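Local atomic coordinates of putative metal-dependent hydrolase (Bacillus subtilis, PDB entry 6KNS), a protein that binds two zinc ions and calcium in a metallo-beta-lactamase fold and is probably a hydrolase, perhaps one that processes the 3' ends of tRNA. Residues A146-D151 with T155-A160. Sequence-based numbering, arbitrary orientation.
Sequences AMRITD and TVVYTA
R148, paired with V157 at a non-hydrogen-bonded position, reaches diagonally along the strand to T155, laying one face of its guanidinium over the threonine methyl, with NH1 3.4 Å from T155 CG2. The aliphatic part of the arginine runs out extended, CG anti to the backbone N (chi1 172°), and passes V157 CG2 at 4.1 Å from CG; the chain then bends at chi3, where NE and NH2 are held by the carbonyls of F171 and E173. Those two bonds fix the guanidinium over the methyl. T155 turns CG2 to the arginine; its other branch, OG1, lies 3.1 Å from T150 OG1. The T150 hydroxyl is hydrogen-bonded to H154 O and G152 N in the turn. The segments are the two arms of an antiparallel beta hairpin, central strands of one of the two sheets of the metallo-beta-lactamase sandwich. M147 with Y158 and I149 with V156 form the hydrogen-bonded pairs, four nearly straight N-H...O bonds such as Y158 N to M147 O at 2.8 Å. On the face carrying these four residues, M147 SD comes to the edge of the Y158 ring, 4.5 Å from CD2. After Y158 the chain curls back at T159 and A160, putting A160 N 3.5 Å above that ring, over its centre. The tyrosine side chain lies about 4 Å from that of the zinc ligand H70, and its OH is hydrogen-bonded to D40.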
# COMPACT_ATOMS: atom_id res chain seq x y z
N ALA A 146 -14.08 -16.93 3.62
CA ALA A 146 -14.10 -17.22 2.20
C ALA A 146 -15.40 -16.71 1.64
O ALA A 146 -16.34 -16.49 2.41
CB ALA A 146 -13.94 -18.70 1.94
N MET A 147 -15.46 -16.48 0.33
CA MET A 147 -16.64 -15.91 -0.29
C MET A 147 -17.06 -16.66 -1.54
O MET A 147 -16.22 -17.08 -2.33
CB MET A 147 -16.40 -14.46 -0.67
CG MET A 147 -16.00 -13.58 0.49
SD MET A 147 -15.45 -11.97 -0.09
CE MET A 147 -14.59 -11.48 1.41
N ARG A 148 -18.37 -16.82 -1.71
CA ARG A 148 -18.95 -17.39 -2.92
C ARG A 148 -19.75 -16.26 -3.56
O ARG A 148 -20.70 -15.74 -2.94
CB ARG A 148 -19.86 -18.55 -2.58
CG ARG A 148 -20.64 -19.03 -3.80
CD ARG A 148 -21.75 -20.03 -3.50
NE ARG A 148 -21.28 -21.37 -3.76
CZ ARG A 148 -21.62 -22.15 -4.78
NH1 ARG A 148 -22.50 -21.81 -5.69
NH2 ARG A 148 -21.03 -23.32 -4.87
N ILE A 149 -19.38 -15.88 -4.78
CA ILE A 149 -19.95 -14.71 -5.43
C ILE A 149 -20.64 -15.11 -6.72
O ILE A 149 -20.02 -15.64 -7.63
CB ILE A 149 -18.88 -13.64 -5.70
CG1 ILE A 149 -18.19 -13.25 -4.38
CG2 ILE A 149 -19.52 -12.40 -6.32
CD1 ILE A 149 -17.02 -12.28 -4.50
N THR A 150 -21.95 -14.88 -6.78
CA THR A 150 -22.69 -15.20 -7.98
C THR A 150 -23.47 -14.00 -8.49
O THR A 150 -23.77 -13.09 -7.74
CB THR A 150 -23.65 -16.40 -7.77
OG1 THR A 150 -24.24 -16.74 -9.03
CG2 THR A 150 -24.76 -16.12 -6.71
N ASP A 151 -23.74 -14.00 -9.78
CA ASP A 151 -24.63 -13.01 -10.39
C ASP A 151 -25.88 -13.68 -10.92
O ASP A 151 -26.64 -13.04 -11.64
CB ASP A 151 -23.93 -12.26 -11.54
CG ASP A 151 -23.50 -13.17 -12.67
OD1 ASP A 151 -23.83 -14.39 -12.66
OD2 ASP A 151 -22.83 -12.67 -13.60
N THR A 155 -20.62 -18.27 -11.10
CA THR A 155 -20.30 -18.29 -9.68
C THR A 155 -18.79 -18.41 -9.47
O THR A 155 -18.14 -19.30 -10.03
CB THR A 155 -21.03 -19.48 -9.00
OG1 THR A 155 -22.44 -19.26 -9.10
CG2 THR A 155 -20.65 -19.58 -7.52
N VAL A 156 -18.22 -17.49 -8.70
CA VAL A 156 -16.81 -17.55 -8.37
C VAL A 156 -16.64 -17.76 -6.87
O VAL A 156 -17.27 -17.09 -6.08
CB VAL A 156 -16.08 -16.24 -8.82
CG1 VAL A 156 -14.63 -16.26 -8.45
CG2 VAL A 156 -16.24 -16.04 -10.35
N VAL A 157 -15.74 -18.66 -6.49
CA VAL A 157 -15.43 -18.90 -5.08
C VAL A 157 -14.01 -18.42 -4.85
O VAL A 157 -13.09 -18.75 -5.61
CB VAL A 157 -15.59 -20.39 -4.69
CG1 VAL A 157 -15.05 -20.65 -3.28
CG2 VAL A 157 -17.06 -20.82 -4.78
N TYR A 158 -13.85 -17.63 -3.80
CA TYR A 158 -12.58 -17.11 -3.32
C TYR A 158 -12.36 -17.69 -1.93
O TYR A 158 -13.17 -17.47 -1.05
CB TYR A 158 -12.66 -15.59 -3.22
CG TYR A 158 -11.50 -14.88 -2.61
CD1 TYR A 158 -10.19 -15.17 -3.01
CD2 TYR A 158 -11.69 -13.88 -1.65
CE1 TYR A 158 -9.09 -14.47 -2.47
CE2 TYR A 158 -10.61 -13.17 -1.10
CZ TYR A 158 -9.32 -13.47 -1.52
OH TYR A 158 -8.25 -12.78 -0.99
N THR A 159 -11.29 -18.45 -1.74
CA THR A 159 -11.01 -19.07 -0.45
C THR A 159 -10.54 -18.07 0.60
O THR A 159 -10.45 -18.41 1.78
CB THR A 159 -9.88 -20.14 -0.54
OG1 THR A 159 -8.65 -19.50 -0.92
CG2 THR A 159 -10.22 -21.24 -1.54
N ALA A 160 -10.19 -16.84 0.21
CA ALA A 160 -9.41 -16.00 1.08
C ALA A 160 -8.23 -16.84 1.58
O ALA A 160 -7.69 -17.68 0.83
CB ALA A 160 -10.26 -15.43 2.22